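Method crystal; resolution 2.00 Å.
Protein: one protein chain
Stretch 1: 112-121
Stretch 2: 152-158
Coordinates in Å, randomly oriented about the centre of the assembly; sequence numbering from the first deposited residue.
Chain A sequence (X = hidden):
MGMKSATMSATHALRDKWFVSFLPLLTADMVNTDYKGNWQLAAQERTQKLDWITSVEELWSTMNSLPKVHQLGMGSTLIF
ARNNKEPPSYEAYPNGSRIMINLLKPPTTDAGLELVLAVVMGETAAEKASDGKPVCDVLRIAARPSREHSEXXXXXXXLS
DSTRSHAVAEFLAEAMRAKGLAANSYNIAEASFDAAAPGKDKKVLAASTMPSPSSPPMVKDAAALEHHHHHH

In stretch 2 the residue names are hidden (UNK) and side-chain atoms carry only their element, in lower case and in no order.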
# COMPACT_ATOMS: atom_id res chain seq x y z
N GLY A 112 10.75 6.41 1.05
CA GLY A 112 10.33 5.12 0.52
C GLY A 112 8.85 5.07 0.22
O GLY A 112 8.42 4.49 -0.79
N LEU A 113 8.04 5.71 1.08
CA LEU A 113 6.59 5.76 0.84
C LEU A 113 6.30 6.57 -0.44
O LEU A 113 5.52 6.14 -1.29
CB LEU A 113 5.86 6.39 2.04
CG LEU A 113 4.32 6.42 1.98
CD1 LEU A 113 3.72 5.04 1.67
CD2 LEU A 113 3.73 6.89 3.28
N GLU A 114 6.99 7.72 -0.60
CA GLU A 114 6.83 8.57 -1.78
C GLU A 114 7.21 7.82 -3.04
O GLU A 114 6.47 7.89 -4.02
CB GLU A 114 7.69 9.84 -1.68
CG GLU A 114 7.22 10.79 -0.60
CD GLU A 114 8.14 11.98 -0.41
OE1 GLU A 114 8.67 12.50 -1.42
OE2 GLU A 114 8.33 12.39 0.76
N LEU A 115 8.33 7.09 -3.00
CA LEU A 115 8.78 6.32 -4.15
C LEU A 115 7.76 5.26 -4.55
O LEU A 115 7.42 5.17 -5.73
CB LEU A 115 10.15 5.71 -3.88
CG LEU A 115 10.66 4.72 -4.95
CD1 LEU A 115 11.21 5.47 -6.16
CD2 LEU A 115 11.67 3.79 -4.37
N VAL A 116 7.27 4.46 -3.59
CA VAL A 116 6.32 3.39 -3.88
C VAL A 116 5.01 3.96 -4.43
O VAL A 116 4.51 3.48 -5.45
CB VAL A 116 6.09 2.46 -2.67
CG1 VAL A 116 5.10 1.37 -3.02
CG2 VAL A 116 7.40 1.83 -2.21
N LEU A 117 4.50 5.04 -3.80
CA LEU A 117 3.26 5.69 -4.27
C LEU A 117 3.43 6.16 -5.73
O LEU A 117 2.57 5.90 -6.55
CB LEU A 117 2.88 6.89 -3.38
CG LEU A 117 2.32 6.57 -1.98
CD1 LEU A 117 2.11 7.82 -1.17
CD2 LEU A 117 1.01 5.76 -2.05
N ALA A 118 4.59 6.73 -6.06
CA ALA A 118 4.89 7.19 -7.41
C ALA A 118 5.05 6.06 -8.42
O ALA A 118 4.43 6.11 -9.48
CB ALA A 118 6.12 8.09 -7.42
N VAL A 119 5.84 5.02 -8.10
CA VAL A 119 6.04 3.91 -9.02
C VAL A 119 4.72 3.15 -9.31
O VAL A 119 4.49 2.71 -10.44
CB VAL A 119 7.18 2.95 -8.59
CG1 VAL A 119 8.55 3.62 -8.54
CG2 VAL A 119 6.87 2.17 -7.33
N VAL A 120 3.86 2.99 -8.31
CA VAL A 120 2.60 2.26 -8.48
C VAL A 120 1.49 3.11 -9.11
O VAL A 120 0.84 2.65 -10.06
CB VAL A 120 2.16 1.67 -7.12
CG1 VAL A 120 0.72 1.16 -7.13
CG2 VAL A 120 3.12 0.58 -6.67
N MET A 121 1.23 4.31 -8.58
CA MET A 121 0.10 5.13 -9.04
C MET A 121 0.42 6.22 -10.06
O MET A 121 -0.48 6.61 -10.82
CB MET A 121 -0.65 5.76 -7.86
CG MET A 121 -1.16 4.75 -6.84
SD MET A 121 -2.17 5.51 -5.52
CE MET A 121 -1.03 6.58 -4.86
N UNK A 152 7.72 2.85 12.21
CA UNK A 152 7.73 1.75 11.26
C UNK A 152 6.39 1.53 10.57
O UNK A 152 5.34 1.57 11.23
c UNK A 152 8.36 -0.70 10.97
n UNK A 152 8.89 -3.04 10.85
o UNK A 152 8.77 -2.09 12.91
c UNK A 152 8.15 0.45 11.95
c UNK A 152 8.70 -2.00 11.66
N UNK A 153 6.42 1.35 9.24
CA UNK A 153 5.25 1.04 8.41
C UNK A 153 5.59 -0.09 7.42
O UNK A 153 6.75 -0.38 7.15
c UNK A 153 4.68 2.29 7.68
c UNK A 153 5.64 2.82 6.58
c UNK A 153 4.32 3.39 8.66
c UNK A 153 5.13 4.03 5.82
N UNK A 154 4.54 -0.73 6.87
CA UNK A 154 4.72 -1.74 5.83
C UNK A 154 3.87 -1.38 4.63
O UNK A 154 2.68 -1.14 4.80
n UNK A 154 2.97 -7.86 6.65
c UNK A 154 4.65 -4.19 5.21
c UNK A 154 4.07 -5.55 5.48
n UNK A 154 4.38 -7.67 8.45
c UNK A 154 4.34 -3.15 6.30
c UNK A 154 3.95 -7.22 7.28
n UNK A 154 4.48 -6.12 6.76
N UNK A 155 4.46 -1.38 3.45
CA UNK A 155 3.72 -1.15 2.22
C UNK A 155 3.63 -2.48 1.49
O UNK A 155 4.64 -3.18 1.32
c UNK A 155 4.56 1.24 2.13
c UNK A 155 4.35 -0.05 1.34
c UNK A 155 3.48 0.22 0.11
N UNK A 156 2.42 -2.89 1.14
CA UNK A 156 2.17 -4.15 0.44
C UNK A 156 1.64 -3.80 -0.95
O UNK A 156 0.62 -3.11 -1.06
c UNK A 156 1.13 -4.97 1.23
c UNK A 156 -0.37 -7.04 1.33
c UNK A 156 0.65 -6.25 0.54
o UNK A 156 -1.06 -6.44 2.18
o UNK A 156 -0.49 -8.27 1.10
N UNK A 157 2.31 -4.26 -1.99
CA UNK A 157 1.91 -3.98 -3.38
C UNK A 157 1.40 -5.26 -4.03
O UNK A 157 2.13 -6.24 -4.04
c UNK A 157 3.12 -3.45 -4.20
c UNK A 157 3.89 -2.35 -3.45
c UNK A 157 2.66 -2.96 -5.57
N UNK A 158 0.19 -5.26 -4.62
CA UNK A 158 -0.35 -6.43 -5.31
C UNK A 158 -0.18 -6.27 -6.80
O UNK A 158 -0.65 -5.28 -7.36
c UNK A 158 -4.76 -7.20 -3.53
c UNK A 158 -4.38 -7.77 -0.79
c UNK A 158 -1.83 -6.69 -4.99
c UNK A 158 -3.29 -7.56 -1.64
c UNK A 158 -2.15 -7.06 -3.56
c UNK A 158 -5.83 -7.47 -2.69
c UNK A 158 -5.63 -7.75 -1.34
c UNK A 158 -1.27 -7.25 -2.54
c UNK A 158 -3.46 -7.25 -3.01
n UNK A 158 -1.95 -7.55 -1.38

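Position 152 precedes the strand. Its side chain is an unbranched run of three carbons, the third carrying one oxygen and one nitrogen, which is a terminal amide. It stays far from the helix of stretch 1 and touches none of it. The residue is Gln152.

Position 153 opens the strand with four side-chain carbons, forked at the first, one arm two carbons long. The CA-to-CB bond points toward the helix, and the tip of the longer arm lies 4.1 Å from CD2 of Leu113. A beta-branched chain of this shape is isoleucine, so that tip is CD1 of Ile153.

Position 154 has three carbons, a nitrogen, and then a carbon bearing two more nitrogens: a guanidinium. It lies beyond reach of the helix, and part of its polar end is hydrogen-bonded elsewhere in the structure. This is Arg154.

Position 155 carries three carbons, one bearing the other two, and again points toward the helix. One methyl sits 3.9 Å from CD1 of Leu113, the other 3.7 Å from CG1 of Val116. The short fork identifies Val155; its CG2 meets the leucine and its CG1 the valine.

Position 156 has three carbons, the last holding two oxygens, and its CA-to-CB bond points away from the helix. The carboxylate makes it Glu156. Its OE1 accepts a hydrogen bond from the side-chain nitrogen of position 158, at a distance of 3.0 Å.

Position 157 repeats the three-carbon fork and the toward direction. One methyl is 3.9 Å from CG1 of Val116, the other 3.7 Å from CG2 of Val120. It is Val157, through CG2 and CG1 respectively.

Position 158 has one carbon leading into fused five- and six-membered rings of eight carbons and one nitrogen. That indole, out of reach of the helix, belongs to Trp158; NE1 is the donor to Glu156 OE1, nearly straight at 170°.

The contact is a small apolar seam, burying 231 Å² with no hydrogen bond across it. The helix and strand axes run nearly parallel, 14° apart in direction and 10.2 Å apart at their closest approach. Strand alternation presents Ile153, Val155 and Val157 to the helix, while Leu113, Val116 and Val120 answer at spacings of three and four, close to one helical turn each. The contacts form a zigzag: Val155 touches both Leu113 and Val116, and Val116 touches both Val155 and Val157. Val116 and Val120 point toward the strand directly, whereas Leu113 starts sideways and its longer chain brings its end nearer.

Stretch 2 (152-158) QIRVEVW
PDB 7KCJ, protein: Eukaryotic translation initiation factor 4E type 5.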